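Local coordinates for protein putative prolyl-tRNA synthetase (Leishmania major, PDB 5XIL) that probably joins L-proline to tRNA(Pro) at the expense of ATP, this chain holding the class II catalytic core, anticodon-binding domain and zinc-binding C-terminal domain, at residues Ile295-Gly299 with Pro340-Phe344; Asp278-Val283 with Val372-Gly376; Gln483-Glu489 with Pro501-Trp505; Leu60-Cys65 with Arg132-Trp136; Ile123-Leu129 with Ile243-Pro248. The contacts are given in a common frame with arbitrary orientation. Residues are numbered along the deposited sequence.

Contact 1. Residues Ile295-Gly299 with Pro340-Phe344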
# COMPACT_ATOMS: atom_id res chain seq x y z
N ILE A 295 -8.25 5.36 -26.50
CA ILE A 295 -8.87 5.05 -27.84
C ILE A 295 -10.00 6.08 -28.13
O ILE A 295 -10.95 6.19 -27.38
CB ILE A 295 -9.44 3.61 -27.81
CG1 ILE A 295 -8.37 2.60 -27.43
CG2 ILE A 295 -10.13 3.26 -29.15
CD1 ILE A 295 -8.96 1.29 -26.95
N ILE A 296 -9.86 6.83 -29.22
CA ILE A 296 -10.80 7.84 -29.55
C ILE A 296 -11.31 7.59 -30.97
O ILE A 296 -10.49 7.51 -31.88
CB ILE A 296 -10.13 9.20 -29.51
CG1 ILE A 296 -9.47 9.42 -28.13
CG2 ILE A 296 -11.11 10.29 -29.90
CD1 ILE A 296 -8.64 10.67 -28.01
N PRO A 297 -12.65 7.47 -31.15
CA PRO A 297 -13.21 7.28 -32.48
C PRO A 297 -13.09 8.57 -33.31
O PRO A 297 -13.18 9.72 -32.79
CB PRO A 297 -14.66 6.83 -32.18
CG PRO A 297 -15.00 7.64 -30.97
CD PRO A 297 -13.72 7.58 -30.14
N VAL A 298 -12.80 8.41 -34.58
CA VAL A 298 -12.69 9.54 -35.50
C VAL A 298 -13.39 9.21 -36.84
O VAL A 298 -13.77 8.07 -37.09
CB VAL A 298 -11.24 9.90 -35.82
CG1 VAL A 298 -10.44 10.26 -34.54
CG2 VAL A 298 -10.56 8.74 -36.55
N GLY A 299 -13.55 10.23 -37.68
CA GLY A 299 -14.10 10.10 -39.04
C GLY A 299 -15.59 9.89 -39.06
O GLY A 299 -16.10 9.34 -40.02
N PRO A 340 -13.40 15.12 -31.74
CA PRO A 340 -12.20 14.32 -31.46
C PRO A 340 -11.02 15.20 -31.14
O PRO A 340 -10.25 14.84 -30.30
CB PRO A 340 -11.96 13.51 -32.77
CG PRO A 340 -13.35 13.42 -33.39
CD PRO A 340 -14.11 14.67 -32.96
N GLY A 341 -10.86 16.35 -31.80
CA GLY A 341 -9.77 17.25 -31.50
C GLY A 341 -9.71 17.69 -30.04
O GLY A 341 -8.65 17.74 -29.43
N TRP A 342 -10.85 18.08 -29.49
CA TRP A 342 -10.93 18.44 -28.10
C TRP A 342 -10.49 17.27 -27.20
O TRP A 342 -9.76 17.45 -26.19
CB TRP A 342 -12.37 18.79 -27.72
CG TRP A 342 -12.54 19.35 -26.36
CD1 TRP A 342 -12.68 20.70 -26.04
CD2 TRP A 342 -12.63 18.63 -25.10
NE1 TRP A 342 -12.80 20.84 -24.67
CE2 TRP A 342 -12.79 19.60 -24.07
CE3 TRP A 342 -12.54 17.26 -24.74
CZ2 TRP A 342 -12.88 19.25 -22.70
CZ3 TRP A 342 -12.64 16.92 -23.39
CH2 TRP A 342 -12.80 17.91 -22.38
N ARG A 343 -11.00 16.09 -27.51
CA ARG A 343 -10.60 14.89 -26.76
C ARG A 343 -9.08 14.65 -26.95
O ARG A 343 -8.40 14.31 -25.98
CB ARG A 343 -11.43 13.69 -27.17
CG ARG A 343 -12.86 13.74 -26.65
CD ARG A 343 -13.68 12.62 -27.23
NE ARG A 343 -14.33 13.06 -28.45
CZ ARG A 343 -15.09 12.28 -29.22
NH1 ARG A 343 -15.26 10.98 -28.98
NH2 ARG A 343 -15.71 12.85 -30.26
N PHE A 344 -8.52 14.84 -28.16
CA PHE A 344 -7.13 14.60 -28.35
C PHE A 344 -6.37 15.53 -27.38
O PHE A 344 -5.34 15.16 -26.78
CB PHE A 344 -6.64 14.99 -29.77
CG PHE A 344 -7.02 14.05 -30.90
CD1 PHE A 344 -8.01 13.07 -30.78
CD2 PHE A 344 -6.40 14.22 -32.14
CE1 PHE A 344 -8.40 12.29 -31.85
CE2 PHE A 344 -6.78 13.41 -33.20
CZ PHE A 344 -7.75 12.45 -33.05
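A helix packs on a sheet strand of the alpha/beta anticodon-binding domain: the axes of strand 295-297 and helix 340-344 run nearly antiparallel (165°), 9.1 Å apart at closest approach. No hydrogen bond crosses the gap, so shape does the work. I296 is the main bump. I296 CD1 lies in the hollow between R343 and F344, 4.2 Å from R343 CB and 3.7 Å from F344 CD1, while I296 CG2 lies over one face of the R343 guanidinium and reaches P340 CB at 4.4 Å. V298 makes a second, smaller bump: its CG1 fits between P340 CB (4.0 Å) and the edge of the F344 ring at CZ (3.8 Å). I295 turns instead to helix 306-325, and the F344 ring makes a cation-pi contact with R355 on the neighbouring strand 354-358. Between I296 and V298, P297 meets the helix sideways: its O is 3.8 Å from P340 CG, and its CG lies 3.9 Å from R343 NH1, which donates to the carbonyl of D333.

Contact 2. Residues Asp278-Val283 with Val372-Gly376; sequences DNRGMV and VRHSG
R373 lays one face of its guanidinium over the V283 methyl CG2 (3.7 Å from NH1) and presents its edge to D278, which forms an Asx turn inside a type I beta turn. The turn runs D278-G281, with N279 at phi/psi -71/-7, R280 at -97/-9 and G281 at 138/-157, angles that call for glycine; D278 N donates to G281 O (2.8 Å) and G281 N to D278 O (3.1 Å). D278 (chi1 p) takes R280 N on OD1 at 2.9 Å. Opposing it, residues 372-376 form an alpha turn (G376 N to V372 O, 2.8 Å; R373 to S375 near-helical, G376 at 75/7) linking antiparallel strands 367-372 and 378-382 of the anticodon-binding domain. The contact ties the loop after helix 267-276 to that domain. The nearest CA atoms, of V283 and H374, are 6.1 Å apart. R373 (chi1-3 t, p, t, chi4 85°) forms a two-pronged salt bridge, NH2 to D278 OD1 (2.9 Å) and NH1 to D278 OD2 (2.8 Å). R373 NE donates to E348 O; R280 NH2 salt-bridges E348 OE1. V283 CG1 meets H374 CB at 3.7 Å. One water joins the loops, donating to D278 OD2 (2.7 Å) and H374 O (2.8 Å).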
# COMPACT_ATOMS: atom_id res chain seq x y z
N ASP A 278 6.15 18.83 -21.22
CA ASP A 278 6.60 19.69 -22.32
C ASP A 278 5.65 20.82 -22.54
O ASP A 278 4.73 21.08 -21.71
CB ASP A 278 6.88 18.87 -23.57
CG ASP A 278 5.58 18.24 -24.18
OD1 ASP A 278 4.54 18.67 -23.77
OD2 ASP A 278 5.74 17.28 -25.02
N ASN A 279 5.85 21.59 -23.64
CA ASN A 279 4.95 22.74 -23.82
C ASN A 279 3.50 22.44 -24.21
O ASN A 279 2.61 23.32 -24.14
CB ASN A 279 5.63 23.79 -24.72
CG ASN A 279 6.78 24.46 -23.98
OD1 ASN A 279 6.73 24.56 -22.78
ND2 ASN A 279 7.84 24.76 -24.67
N ARG A 280 3.23 21.16 -24.48
CA ARG A 280 1.86 20.70 -24.73
C ARG A 280 1.20 20.11 -23.48
O ARG A 280 -0.00 19.82 -23.49
CB ARG A 280 1.89 19.66 -25.88
CG ARG A 280 2.45 20.22 -27.18
CD ARG A 280 2.80 19.12 -28.17
NE ARG A 280 1.56 18.68 -28.79
CZ ARG A 280 0.91 19.35 -29.75
NH1 ARG A 280 1.40 20.49 -30.25
NH2 ARG A 280 -0.24 18.87 -30.21
N GLY A 281 1.96 19.90 -22.39
CA GLY A 281 1.38 19.40 -21.15
C GLY A 281 2.25 18.36 -20.49
O GLY A 281 3.44 18.22 -20.79
N MET A 282 1.61 17.55 -19.67
CA MET A 282 2.31 16.39 -19.07
C MET A 282 2.66 15.32 -20.13
O MET A 282 2.05 15.24 -21.19
CB MET A 282 1.42 15.86 -17.96
CG MET A 282 2.04 14.72 -17.13
SD MET A 282 3.70 15.16 -16.56
CE MET A 282 4.42 13.65 -15.89
N VAL A 283 3.71 14.57 -19.88
CA VAL A 283 4.09 13.41 -20.63
C VAL A 283 4.29 12.32 -19.55
O VAL A 283 5.28 12.39 -18.80
CB VAL A 283 5.38 13.63 -21.45
CG1 VAL A 283 5.80 12.38 -22.20
CG2 VAL A 283 5.23 14.81 -22.45
N VAL A 372 2.15 8.76 -30.73
CA VAL A 372 3.02 8.66 -29.56
C VAL A 372 3.22 10.03 -28.91
O VAL A 372 3.68 10.99 -29.57
CB VAL A 372 4.39 8.11 -29.96
CG1 VAL A 372 5.24 7.89 -28.77
CG2 VAL A 372 4.22 6.83 -30.75
N ARG A 373 2.78 10.18 -27.66
CA ARG A 373 2.76 11.45 -27.02
C ARG A 373 4.17 12.12 -26.83
O ARG A 373 4.34 13.33 -27.09
CB ARG A 373 2.08 11.35 -25.67
CG ARG A 373 2.08 12.64 -24.83
CD ARG A 373 1.32 13.79 -25.41
NE ARG A 373 1.40 14.96 -24.54
CZ ARG A 373 2.37 15.84 -24.54
NH1 ARG A 373 3.37 15.80 -25.44
NH2 ARG A 373 2.32 16.80 -23.66
N HIS A 374 5.15 11.39 -26.40
CA HIS A 374 6.42 12.04 -26.06
C HIS A 374 7.10 12.59 -27.32
O HIS A 374 7.65 13.63 -27.25
CB HIS A 374 7.34 11.12 -25.27
CG HIS A 374 7.96 10.03 -26.08
ND1 HIS A 374 9.23 10.14 -26.59
CD2 HIS A 374 7.49 8.82 -26.47
CE1 HIS A 374 9.53 9.04 -27.24
NE2 HIS A 374 8.48 8.23 -27.20
N SER A 375 7.00 11.87 -28.45
CA SER A 375 7.78 12.15 -29.66
C SER A 375 6.93 12.78 -30.75
O SER A 375 7.48 13.40 -31.64
CB SER A 375 8.43 10.87 -30.20
OG SER A 375 7.39 10.01 -30.61
N GLY A 376 5.61 12.65 -30.67
CA GLY A 376 4.72 13.09 -31.71
C GLY A 376 4.76 12.17 -32.89
O GLY A 376 4.09 12.40 -33.88
O HOH W 1 7.84 15.65 -25.25

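Contact 3. Residues Gln483-Glu489 with Pro501-Trp505; sequences QPEEPAE and PATTW
The W505 indole (chi1 m, chi2 86°) is sandwiched by two aliphatic groups: P484 CG sits 3.7 Å from the centroid of its five-membered ring, almost on the normal, and A488 CB lies off-centre over the other face at 4.2 Å, two CH-pi contacts. A488 CB also meets A502 CB at 4.1 Å. The 483-489 chain loops round the ring, extended at P484 (-50/150), E486 and P487 and helical at E485, A488 and E489. It then runs antiparallel to 501-505, with CA pairs A488-T504 (5.2 Å) and E489-A502 (5.1 Å). At the polar edge, W505 NE1 donates to E486 O (2.7 Å). The Q483 amide (chi1 and chi2 m) mimics a strand partner: OE1 accepts from W505 N (2.9 Å) and NE2 donates to W505 O (3.1 Å). R416 of strand 414-416 forms a salt bridge with E486 OE2 and a cation-pi contact with W505. In this C-terminal zinc-binding domain, T503 and T504 form a classic beta bulge facing W437 of strand 432-437, close to zinc ligands C438 and C493.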
# COMPACT_ATOMS: atom_id res chain seq x y z
N GLN A 483 32.97 9.07 -10.95
CA GLN A 483 33.83 10.20 -11.18
C GLN A 483 34.35 10.24 -12.62
O GLN A 483 34.46 9.21 -13.23
CB GLN A 483 35.04 10.15 -10.25
CG GLN A 483 34.70 10.36 -8.81
CD GLN A 483 34.59 11.79 -8.44
OE1 GLN A 483 35.53 12.56 -8.63
NE2 GLN A 483 33.46 12.19 -7.87
N PRO A 484 34.60 11.41 -13.16
CA PRO A 484 35.28 11.57 -14.47
C PRO A 484 36.55 10.76 -14.58
O PRO A 484 37.24 10.57 -13.59
CB PRO A 484 35.68 13.04 -14.48
CG PRO A 484 34.72 13.70 -13.59
CD PRO A 484 34.36 12.71 -12.51
N GLU A 485 36.91 10.32 -15.78
CA GLU A 485 38.26 9.80 -16.03
C GLU A 485 39.31 10.86 -15.72
O GLU A 485 40.32 10.54 -15.10
CB GLU A 485 38.40 9.36 -17.48
CG GLU A 485 37.64 8.07 -17.73
CD GLU A 485 38.50 6.84 -17.53
OE1 GLU A 485 39.24 6.78 -16.49
OE2 GLU A 485 38.44 5.95 -18.42
N GLU A 486 39.11 12.10 -16.16
CA GLU A 486 40.11 13.15 -15.86
C GLU A 486 40.38 13.25 -14.34
O GLU A 486 39.44 13.56 -13.55
CB GLU A 486 39.63 14.51 -16.37
CG GLU A 486 40.66 15.63 -16.26
CD GLU A 486 40.15 16.94 -16.76
OE1 GLU A 486 40.98 17.86 -16.89
OE2 GLU A 486 38.92 17.08 -16.98
N PRO A 487 41.65 12.99 -13.90
CA PRO A 487 41.99 13.06 -12.46
C PRO A 487 41.78 14.42 -11.88
O PRO A 487 42.20 15.43 -12.46
CB PRO A 487 43.50 12.69 -12.43
CG PRO A 487 43.69 11.85 -13.67
CD PRO A 487 42.80 12.49 -14.71
N ALA A 488 41.14 14.49 -10.72
CA ALA A 488 40.96 15.78 -10.05
C ALA A 488 42.28 16.47 -9.62
O ALA A 488 42.41 17.70 -9.68
CB ALA A 488 40.09 15.58 -8.82
N GLU A 489 43.22 15.64 -9.20
CA GLU A 489 44.56 15.98 -8.71
C GLU A 489 45.37 16.86 -9.65
O GLU A 489 46.21 17.63 -9.20
CB GLU A 489 45.38 14.69 -8.48
CG GLU A 489 44.70 13.71 -7.55
CD GLU A 489 43.68 12.79 -8.24
OE1 GLU A 489 43.63 12.72 -9.47
OE2 GLU A 489 42.90 12.12 -7.53
N PRO A 501 45.78 21.31 -4.35
CA PRO A 501 45.33 20.30 -5.29
C PRO A 501 43.98 19.72 -4.86
O PRO A 501 43.71 19.47 -3.68
CB PRO A 501 46.44 19.21 -5.24
CG PRO A 501 47.54 19.81 -4.42
CD PRO A 501 46.96 20.90 -3.59
N ALA A 502 43.08 19.58 -5.84
CA ALA A 502 41.82 18.91 -5.62
C ALA A 502 42.04 17.41 -5.35
O ALA A 502 42.99 16.77 -5.86
CB ALA A 502 40.94 19.08 -6.84
N THR A 503 41.11 16.84 -4.60
CA THR A 503 41.08 15.40 -4.39
C THR A 503 39.90 14.69 -5.01
O THR A 503 39.91 13.47 -5.08
CB THR A 503 41.06 15.09 -2.87
OG1 THR A 503 39.92 15.70 -2.25
CG2 THR A 503 42.34 15.72 -2.23
N THR A 504 38.87 15.42 -5.42
CA THR A 504 37.72 14.73 -6.06
C THR A 504 37.07 15.75 -6.99
O THR A 504 37.36 16.93 -6.89
CB THR A 504 36.76 14.26 -4.96
OG1 THR A 504 35.71 13.46 -5.50
CG2 THR A 504 36.19 15.40 -4.18
N TRP A 505 36.13 15.30 -7.83
CA TRP A 505 35.19 16.22 -8.48
C TRP A 505 33.94 16.23 -7.67
O TRP A 505 33.56 15.21 -7.15
CB TRP A 505 34.87 15.73 -9.89
CG TRP A 505 36.06 15.74 -10.82
CD1 TRP A 505 36.99 14.77 -10.97
CD2 TRP A 505 36.40 16.77 -11.75
NE1 TRP A 505 37.89 15.12 -11.95
CE2 TRP A 505 37.57 16.33 -12.44
CE3 TRP A 505 35.86 18.00 -12.05
CZ2 TRP A 505 38.17 17.09 -13.44
CZ3 TRP A 505 36.46 18.77 -13.00
CH2 TRP A 505 37.63 18.30 -13.71

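Contact 4. Residues Leu60-Cys65 with Arg132-Trp136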
# COMPACT_ATOMS: atom_id res chain seq x y z
N LEU A 60 14.50 -7.24 0.42
CA LEU A 60 15.73 -7.09 1.17
C LEU A 60 15.71 -7.63 2.58
O LEU A 60 16.75 -7.90 3.13
CB LEU A 60 16.21 -5.65 1.21
CG LEU A 60 16.74 -5.09 -0.08
CD1 LEU A 60 16.81 -3.58 -0.01
CD2 LEU A 60 18.09 -5.64 -0.46
N GLY A 61 14.55 -7.69 3.19
CA GLY A 61 14.39 -8.20 4.53
C GLY A 61 13.82 -7.18 5.48
O GLY A 61 13.72 -7.43 6.63
N VAL A 62 13.45 -6.00 5.00
CA VAL A 62 12.84 -5.00 5.86
C VAL A 62 11.38 -5.29 6.11
O VAL A 62 10.68 -5.70 5.22
CB VAL A 62 13.08 -3.56 5.30
CG1 VAL A 62 12.63 -2.50 6.26
CG2 VAL A 62 14.54 -3.33 5.04
N GLU A 63 10.90 -5.09 7.33
CA GLU A 63 9.47 -5.30 7.59
C GLU A 63 8.71 -4.02 7.86
O GLU A 63 9.22 -3.09 8.46
CB GLU A 63 9.36 -6.24 8.80
CG GLU A 63 10.09 -7.58 8.61
CD GLU A 63 10.01 -8.43 9.86
OE1 GLU A 63 10.69 -8.17 10.84
OE2 GLU A 63 9.06 -9.24 9.93
N ASP A 64 7.48 -4.00 7.43
CA ASP A 64 6.61 -2.88 7.66
C ASP A 64 6.00 -2.94 9.05
O ASP A 64 5.86 -4.02 9.62
CB ASP A 64 5.54 -2.86 6.58
CG ASP A 64 5.99 -2.19 5.29
OD1 ASP A 64 7.17 -2.17 4.93
OD2 ASP A 64 5.11 -1.73 4.56
N CYS A 65 5.69 -1.78 9.60
CA CYS A 65 5.05 -1.62 10.88
C CYS A 65 4.24 -0.28 10.94
O CYS A 65 4.23 0.45 9.98
CB CYS A 65 6.10 -1.62 12.00
SG CYS A 65 7.19 -0.19 11.94
N ARG A 132 14.80 -4.09 11.48
CA ARG A 132 14.69 -3.43 10.17
C ARG A 132 13.22 -3.16 9.90
O ARG A 132 12.43 -4.08 9.63
CB ARG A 132 15.23 -4.34 9.07
CG ARG A 132 16.67 -4.80 9.29
CD ARG A 132 17.06 -5.89 8.34
NE ARG A 132 17.29 -5.31 7.05
CZ ARG A 132 17.49 -6.06 5.97
NH1 ARG A 132 17.49 -7.40 6.10
NH2 ARG A 132 17.75 -5.49 4.82
N LEU A 133 12.86 -1.91 10.02
CA LEU A 133 11.45 -1.48 10.01
C LEU A 133 11.21 -0.31 9.03
O LEU A 133 12.05 0.59 8.92
CB LEU A 133 10.98 -1.09 11.40
CG LEU A 133 11.04 -2.24 12.47
CD1 LEU A 133 10.77 -1.72 13.85
CD2 LEU A 133 10.15 -3.41 12.14
N ASN A 134 10.07 -0.35 8.34
CA ASN A 134 9.65 0.62 7.42
C ASN A 134 8.24 1.02 7.71
O ASN A 134 7.40 0.20 8.13
CB ASN A 134 9.74 0.01 6.00
CG ASN A 134 9.27 0.96 4.93
OD1 ASN A 134 9.87 2.02 4.77
ND2 ASN A 134 8.17 0.63 4.26
N MET A 135 7.92 2.26 7.40
CA MET A 135 6.58 2.79 7.53
C MET A 135 6.22 3.60 6.29
O MET A 135 7.07 4.30 5.76
CB MET A 135 6.56 3.75 8.70
CG MET A 135 6.76 3.09 10.01
SD MET A 135 6.74 4.34 11.34
CE MET A 135 8.18 5.28 10.93
N TRP A 136 5.02 3.42 5.80
CA TRP A 136 4.42 4.24 4.75
C TRP A 136 3.51 5.21 5.44
O TRP A 136 2.56 4.82 6.08
CB TRP A 136 3.64 3.38 3.75
CG TRP A 136 4.53 2.56 2.89
CD1 TRP A 136 4.92 1.27 3.12
CD2 TRP A 136 5.21 2.97 1.69
NE1 TRP A 136 5.77 0.87 2.13
CE2 TRP A 136 5.96 1.87 1.23
CE3 TRP A 136 5.22 4.13 0.93
CZ2 TRP A 136 6.72 1.91 0.07
CZ3 TRP A 136 6.00 4.17 -0.20
CH2 TRP A 136 6.74 3.07 -0.62
O HOH W 2 12.66 -6.46 11.16
O HOH W 3 3.14 2.27 8.21
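Backbone bonds define a short parallel pairing: E63 N donates to R132 O (2.9 Å), N134 N to E63 O (2.9 Å) and C65 N to N134 O (3.0 Å). Helix 40-60 leading into strand 63-64 is consistent with class II motif 1, and 131-139 with the first strand of motif 2. Waters bridge the two ends, one from the E63 carboxylate OE1 (2.6 Å) to R132 N (3.2 Å), the other from C65 O (2.8 Å) to W136 N (3.3 Å). Among polar side chains, N134 ND2 donates to D64 OD1 (3.0 Å), while N134 OD1 serves Q159. R132, salt-bridged to E174, gives weak bonds from NH1 and NH2 to L60 O (each 3.1 Å). Its guanidinium lies over G61, where a Schellman motif ends the helix; a beta carbon on G61 would clash with NH1. Apolar contacts flank the pair: C65 SG touches L133 CB (3.9 Å) and M135 CG (3.8 Å), and V62 CG1 packs on N134 CB (3.8 Å). P40 of the second subunit packs on E63 and L133, Y43 on D64 and I38 on C65. Main-chain bonds thus fix the register beside the dimer interface, the N134-D64 bond reinforces the pairing, and R132 holds the helix end only weakly.

Contact 5. Residues Ile123-Leu129 with Ile243-Pro248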
# COMPACT_ATOMS: atom_id res chain seq x y z
N ILE A 123 15.80 -4.21 21.64
CA ILE A 123 17.11 -4.83 21.45
C ILE A 123 17.64 -5.20 22.85
O ILE A 123 18.27 -4.39 23.52
CB ILE A 123 18.07 -3.95 20.69
CG1 ILE A 123 17.63 -3.74 19.25
CG2 ILE A 123 19.50 -4.46 20.71
CD1 ILE A 123 18.18 -2.46 18.61
N ARG A 124 17.39 -6.45 23.23
CA ARG A 124 17.74 -6.97 24.56
C ARG A 124 19.05 -7.66 24.53
O ARG A 124 19.69 -7.74 25.55
CB ARG A 124 16.66 -7.94 25.07
CG ARG A 124 15.32 -7.26 25.32
CD ARG A 124 14.15 -8.23 25.19
NE ARG A 124 14.16 -8.90 23.88
CZ ARG A 124 13.39 -9.94 23.53
NH1 ARG A 124 12.49 -10.45 24.39
NH2 ARG A 124 13.51 -10.46 22.31
N SER A 125 19.46 -8.14 23.36
CA SER A 125 20.74 -8.82 23.19
C SER A 125 21.05 -8.87 21.70
O SER A 125 20.21 -8.46 20.87
CB SER A 125 20.63 -10.25 23.75
OG SER A 125 19.97 -11.13 22.82
N HIS A 126 22.20 -9.37 21.35
CA HIS A 126 22.58 -9.45 19.98
C HIS A 126 21.59 -10.27 19.16
O HIS A 126 21.48 -10.07 17.99
CB HIS A 126 23.93 -10.09 19.85
CG HIS A 126 23.90 -11.58 20.02
ND1 HIS A 126 23.82 -12.19 21.25
CD2 HIS A 126 23.89 -12.57 19.12
CE1 HIS A 126 23.78 -13.50 21.09
NE2 HIS A 126 23.82 -13.76 19.80
N ARG A 127 20.84 -11.17 19.80
CA ARG A 127 19.96 -12.05 19.08
C ARG A 127 18.73 -11.28 18.50
O ARG A 127 18.03 -11.78 17.65
CB ARG A 127 19.44 -13.11 20.03
CG ARG A 127 20.55 -13.93 20.68
CD ARG A 127 19.96 -15.02 21.57
NE ARG A 127 19.24 -14.49 22.73
CZ ARG A 127 19.83 -14.04 23.84
NH1 ARG A 127 21.15 -14.05 23.92
NH2 ARG A 127 19.10 -13.56 24.85
N ASP A 128 18.48 -10.08 18.99
CA ASP A 128 17.41 -9.22 18.45
C ASP A 128 17.82 -8.41 17.21
O ASP A 128 16.99 -7.77 16.61
CB ASP A 128 16.89 -8.30 19.54
CG ASP A 128 16.35 -9.08 20.73
OD1 ASP A 128 15.49 -9.96 20.50
OD2 ASP A 128 16.77 -8.82 21.90
N LEU A 129 19.04 -8.50 16.77
CA LEU A 129 19.51 -7.70 15.65
C LEU A 129 19.54 -8.58 14.45
O LEU A 129 19.82 -9.75 14.58
CB LEU A 129 20.91 -7.18 15.93
CG LEU A 129 21.04 -6.17 17.08
CD1 LEU A 129 22.48 -5.83 17.30
CD2 LEU A 129 20.23 -4.92 16.80
N ILE A 243 20.66 2.50 23.29
CA ILE A 243 20.50 1.27 22.53
C ILE A 243 21.85 0.57 22.64
O ILE A 243 22.90 1.13 22.30
CB ILE A 243 20.14 1.53 21.08
CG1 ILE A 243 18.89 2.41 21.01
CG2 ILE A 243 19.83 0.19 20.35
CD1 ILE A 243 18.60 3.02 19.61
N ARG A 244 21.83 -0.64 23.22
CA ARG A 244 23.05 -1.34 23.57
C ARG A 244 22.77 -2.83 23.64
O ARG A 244 21.66 -3.21 23.88
CB ARG A 244 23.52 -0.87 24.94
CG ARG A 244 22.33 -0.78 25.93
CD ARG A 244 22.72 -0.39 27.35
NE ARG A 244 23.55 -1.46 27.90
CZ ARG A 244 24.03 -1.51 29.14
NH1 ARG A 244 23.76 -0.54 30.01
NH2 ARG A 244 24.77 -2.54 29.50
N PHE A 245 23.80 -3.63 23.44
CA PHE A 245 23.72 -5.04 23.72
C PHE A 245 25.11 -5.55 24.13
O PHE A 245 26.14 -5.00 23.75
CB PHE A 245 23.19 -5.79 22.48
CG PHE A 245 24.09 -5.68 21.28
CD1 PHE A 245 24.12 -4.51 20.51
CD2 PHE A 245 24.93 -6.73 20.92
CE1 PHE A 245 24.99 -4.40 19.44
CE2 PHE A 245 25.79 -6.63 19.84
CZ PHE A 245 25.84 -5.44 19.11
N GLN A 246 25.13 -6.64 24.89
CA GLN A 246 26.41 -7.26 25.26
C GLN A 246 27.03 -7.94 24.07
O GLN A 246 26.34 -8.60 23.26
CB GLN A 246 26.22 -8.30 26.39
CG GLN A 246 25.76 -7.70 27.73
CD GLN A 246 26.63 -6.54 28.15
OE1 GLN A 246 26.32 -5.39 27.85
NE2 GLN A 246 27.77 -6.83 28.79
N ASP A 247 28.34 -7.79 23.94
CA ASP A 247 29.06 -8.41 22.89
C ASP A 247 28.93 -9.94 23.08
O ASP A 247 29.27 -10.43 24.13
CB ASP A 247 30.50 -8.03 23.00
CG ASP A 247 31.36 -8.71 21.98
OD1 ASP A 247 30.93 -9.70 21.37
OD2 ASP A 247 32.45 -8.21 21.80
N PRO A 248 28.35 -10.66 22.10
CA PRO A 248 28.14 -12.12 22.28
C PRO A 248 29.44 -12.93 22.46
O PRO A 248 29.41 -14.02 23.04
CB PRO A 248 27.47 -12.54 20.99
CG PRO A 248 27.96 -11.51 19.98
CD PRO A 248 27.93 -10.21 20.77
O HOH W 4 19.10 -1.67 23.80
O HOH W 5 22.53 -7.68 25.93
O HOH W 6 23.89 -9.78 23.37
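Three waters take the place of direct hydrogen bonds, none of which joins these two backbones, although S125 and F245 have CA atoms only 4.8 Å apart. One water bridges I123 O (2.9 Å) and R244 N (3.0 Å), a second R124 O (2.9 Å) and Q246 N (3.0 Å), and a third H126 N and Q246 O (both 2.7 Å). Beside this seam the side chains pack. The F245 ring takes L129 CD1 over its face, a CH-pi contact 3.8 Å from the centroid, and H126 CB at 3.7 Å from CD2; I123 CD1 meets I243 CG2 at 3.6 Å. P248 CB stands over the H126 ring, 3.7 Å from its centroid, a second CH-pi contact. The 123-129 loop has its own polar frame: D128 OD2 accepts from R124 N (2.8 Å), D128 OD1 forms a salt bridge with R124 NH2 (2.7 Å), and S125 OG receives R127 N (3.1 Å) in an ST turn. R127 also makes a weak hydrogen bond to Y338 of the second subunit. Within the class II catalytic core, strand 245-247 thus meets the loop following helix 111-122 through apolar contacts and a hydrated seam that satisfies main-chain polar groups.

In the fold
Contacts 4 and 5 belong to the catalytic core and adjoin in sequence, their centres about 19 Å apart. Helix 111-122 touches residues of both; yet contact 4 is mainly direct strand pairing, contact 5 apolar packing with water-bridged backbones. Contact 3, in the C-terminal zinc domain, reaches the same sheet but centres on a buried tryptophan between P484 and A488. Contact 1 is nested within the chain loop closed by contact 2; it is apolar packing inside the anticodon-binding domain, whereas contact 2 relies on charge to join that domain to the loop after helix 267-276. All are partly buried: contact 4 has the most buried residues (6 of 11), contact 3 the most exposed (4 of 11).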